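Local coordinates for protein lovastatin nonaketide synthase mokA (Monascus pilosus, PDB 6AD3) that builds the nonaketide polyketide of lovastatin (monacolin K) as an iterative type I polyketide synthase, represented here by its condensation domain, at residues V210-T215 with G367-L372. The protein carries 1 engineered substitution. Residues are numbered along the deposited sequence; the frame is centred on the assembly and turned at random.
Sequences VGDGST and GFFANL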
ATOM      1  N   VAL A 210      -1.383  -8.920  -8.917  1.00 12.87           N
ATOM      2  CA  VAL A 210      -0.712 -10.163  -8.456  1.00 12.65           C
ATOM      3  C   VAL A 210       0.066 -10.032  -7.163  1.00 13.10           C
ATOM      4  O   VAL A 210       0.636 -11.010  -6.700  1.00 13.78           O
ATOM      5  CB  VAL A 210       0.181 -10.815  -9.531  1.00 13.17           C
ATOM      6  CG1 VAL A 210      -0.659 -11.128 -10.782  1.00 13.75           C
ATOM      7  CG2 VAL A 210       1.356  -9.897  -9.900  1.00 13.88           C
ATOM      8  N   GLY A 211       0.101  -8.831  -6.594  1.00 10.98           N
ATOM      9  CA  GLY A 211       0.886  -8.621  -5.399  1.00 11.72           C
ATOM     10  C   GLY A 211       0.444  -7.529  -4.475  1.00 12.40           C
ATOM     11  O   GLY A 211      -0.578  -6.868  -4.696  1.00 11.95           O
ATOM     12  N   ASP A 212       1.213  -7.399  -3.379  1.00 11.36           N
ATOM     13  CA  ASP A 212       1.054  -6.321  -2.376  1.00 12.18           C
ATOM     14  C   ASP A 212       2.163  -6.493  -1.346  1.00 13.33           C
ATOM     15  O   ASP A 212       3.044  -7.308  -1.541  1.00 12.18           O
ATOM     16  CB  ASP A 212      -0.371  -6.304  -1.701  1.00 12.88           C
ATOM     17  CG  ASP A 212      -0.695  -7.556  -0.860  1.00 14.01           C
ATOM     18  OD1 ASP A 212       0.203  -8.308  -0.423  1.00 13.39           O
ATOM     19  OD2 ASP A 212      -1.904  -7.755  -0.574  1.00 14.12           O
ATOM     20  N   GLY A 213       2.237  -5.586  -0.374  1.00 13.91           N
ATOM     21  CA  GLY A 213       3.397  -5.566   0.540  1.00 14.57           C
ATOM     22  C   GLY A 213       3.610  -6.912   1.229  1.00 14.48           C
ATOM     23  O   GLY A 213       4.752  -7.355   1.415  1.00 13.75           O
ATOM     24  N   SER A 214       2.531  -7.560   1.676  1.00 12.55           N
ATOM     25  CA  SER A 214       2.665  -8.876   2.293  1.00 11.92           C
ATOM     26  C   SER A 214       3.130  -9.970   1.342  1.00 11.79           C
ATOM     27  O   SER A 214       3.919 -10.868   1.700  1.00 13.21           O
ATOM     28  CB  SER A 214       1.354  -9.267   2.984  1.00 13.25           C
ATOM     29  OG  SER A 214       1.072  -8.360   4.033  1.00 14.13           O
ATOM     30  N   THR A 215       2.659  -9.901   0.096  1.00 11.34           N
ATOM     31  CA  THR A 215       3.139 -10.798  -0.913  1.00 11.92           C
ATOM     32  C   THR A 215       4.628 -10.642  -1.159  1.00 12.85           C
ATOM     33  O   THR A 215       5.358 -11.642  -1.287  1.00 12.48           O
ATOM     34  CB  THR A 215       2.324 -10.658  -2.197  1.00 11.69           C
ATOM     35  OG1 THR A 215       0.998 -11.171  -1.932  1.00 12.51           O
ATOM     36  CG2 THR A 215       2.944 -11.428  -3.324  1.00 12.82           C
ATOM     37  N   GLY A 367      -0.727 -12.781  -3.568  1.00 12.21           N
ATOM     38  CA  GLY A 367      -1.631 -12.055  -4.418  1.00 13.04           C
ATOM     39  C   GLY A 367      -1.995 -10.705  -3.804  1.00 15.21           C
ATOM     40  O   GLY A 367      -1.282 -10.194  -2.918  1.00 15.82           O
ATOM     41  N   PHE A 368      -3.035 -10.094  -4.347  1.00 14.13           N
ATOM     42  CA  PHE A 368      -3.419  -8.732  -4.017  1.00 13.20           C
ATOM     43  C   PHE A 368      -4.589  -8.743  -3.040  1.00 16.48           C
ATOM     44  O   PHE A 368      -5.732  -8.921  -3.445  1.00 15.84           O
ATOM     45  CB  PHE A 368      -3.782  -7.964  -5.290  1.00 13.13           C
ATOM     46  CG  PHE A 368      -4.361  -6.609  -5.057  1.00 12.17           C
ATOM     47  CD1 PHE A 368      -3.924  -5.813  -4.018  1.00 12.83           C
ATOM     48  CD2 PHE A 368      -5.345  -6.105  -5.915  1.00 15.53           C
ATOM     49  CE1 PHE A 368      -4.392  -4.517  -3.860  1.00 13.17           C
ATOM     50  CE2 PHE A 368      -5.823  -4.809  -5.748  1.00 12.89           C
ATOM     51  CZ  PHE A 368      -5.370  -4.033  -4.699  1.00 15.28           C
ATOM     52  N   PHE A 369      -4.267  -8.693  -1.746  1.00 12.69           N
ATOM     53  CA  PHE A 369      -5.280  -8.793  -0.669  1.00 14.50           C
ATOM     54  C   PHE A 369      -5.528  -7.461  -0.004  1.00 16.15           C
ATOM     55  O   PHE A 369      -6.562  -7.280   0.613  1.00 14.17           O
ATOM     56  CB  PHE A 369      -4.841  -9.768   0.402  1.00 16.83           C
ATOM     57  CG  PHE A 369      -4.857 -11.201  -0.041  1.00 18.53           C
ATOM     58  CD1 PHE A 369      -6.031 -11.935   0.011  1.00 27.18           C
ATOM     59  CD2 PHE A 369      -3.714 -11.806  -0.574  1.00 16.67           C
ATOM     60  CE1 PHE A 369      -6.038 -13.273  -0.373  1.00 32.42           C
ATOM     61  CE2 PHE A 369      -3.728 -13.138  -0.950  1.00 18.85           C
ATOM     62  CZ  PHE A 369      -4.870 -13.875  -0.825  1.00 23.92           C
ATOM     63  N   ALA A 370      -4.557  -6.554  -0.096  1.00 13.68           N
ATOM     64  CA  ALA A 370      -4.560  -5.297   0.678  1.00 14.12           C
ATOM     65  C   ALA A 370      -5.797  -4.414   0.446  1.00 15.00           C
ATOM     66  O   ALA A 370      -6.415  -4.413  -0.622  1.00 14.19           O
ATOM     67  CB  ALA A 370      -3.279  -4.508   0.418  1.00 12.78           C
ATOM     68  N   ASN A 371      -6.152  -3.666   1.473  1.00 11.92           N
ATOM     69  CA  ASN A 371      -7.404  -2.954   1.487  1.00 13.39           C
ATOM     70  C   ASN A 371      -7.200  -1.582   2.166  1.00 13.35           C
ATOM     71  O   ASN A 371      -6.092  -1.296   2.716  1.00 13.22           O
ATOM     72  CB  ASN A 371      -8.395  -3.774   2.253  1.00 12.40           C
ATOM     73  CG  ASN A 371      -9.834  -3.285   2.096  1.00 13.44           C
ATOM     74  OD1 ASN A 371     -10.218  -2.688   1.079  1.00 15.75           O
ATOM     75  ND2 ASN A 371     -10.668  -3.671   3.067  1.00 15.84           N
ATOM     76  N   LEU A 372      -8.236  -0.767   2.135  1.00 12.26           N
ATOM     77  CA  LEU A 372      -8.254   0.499   2.839  1.00 12.01           C
ATOM     78  C   LEU A 372      -9.568   0.600   3.611  1.00 12.75           C
ATOM     79  O   LEU A 372     -10.589   0.164   3.127  1.00 15.48           O
ATOM     80  CB  LEU A 372      -8.213   1.629   1.840  1.00 13.78           C
ATOM     81  CG  LEU A 372      -6.898   1.807   1.106  1.00 15.22           C
ATOM     82  CD1 LEU A 372      -7.085   2.690  -0.104  1.00 16.96           C
ATOM     83  CD2 LEU A 372      -5.863   2.352   2.042  1.00 18.05           C
TER
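Asp212 reaches across to Phe369 and Ala370 and takes both amides on a single oxygen. Phe369 N lies 2.8 Å from Asp212 OD2, bonding from above the carboxylate plane. Ala370 N approaches Asp212 OD2 at 3.0 Å on its anti side, with N-H...O bent to 135°. The methyl of Ala370 sits beside the carboxylate, its CB 3.7 Å from Asp212 OD2. Further back, Thr215 OG1 donates to Gly367 O at 2.7 Å, on a lone pair in the carbonyl plane. Close packing continues along the seam: Gly367 CA sends a C-H towards Val210 O (3.4 Å), and the side-chain CB of Phe368 rests 3.4 Å from Gly211 O.

Asp212 N-caps helix 213-227, and this capping bond and a salt bridge from Arg357 to OD1 together hold the carboxylate. With CG lodged between the backbone N and carbonyl carbon (chi1 64°), Asp212 OD1 turns back to accept from Thr215 N at 3.0 Å, nearly along its C-O axis, leaving OD2 for the loop. Arg357 also bonds Thr215 OG1; Arg208 bonds Gly211 O and makes a cation-pi contact with Phe368.

Asp212-Gly213 matches the DG end of the condensation-domain HHxxxDG motif, where Arg208 appears to stand at the second histidine position. The Asp212 carboxylate thus probably serves a structural part: one oxygen caps the helix, the other ties this motif to the loop leading into strand 371-377 of the six-stranded sheet.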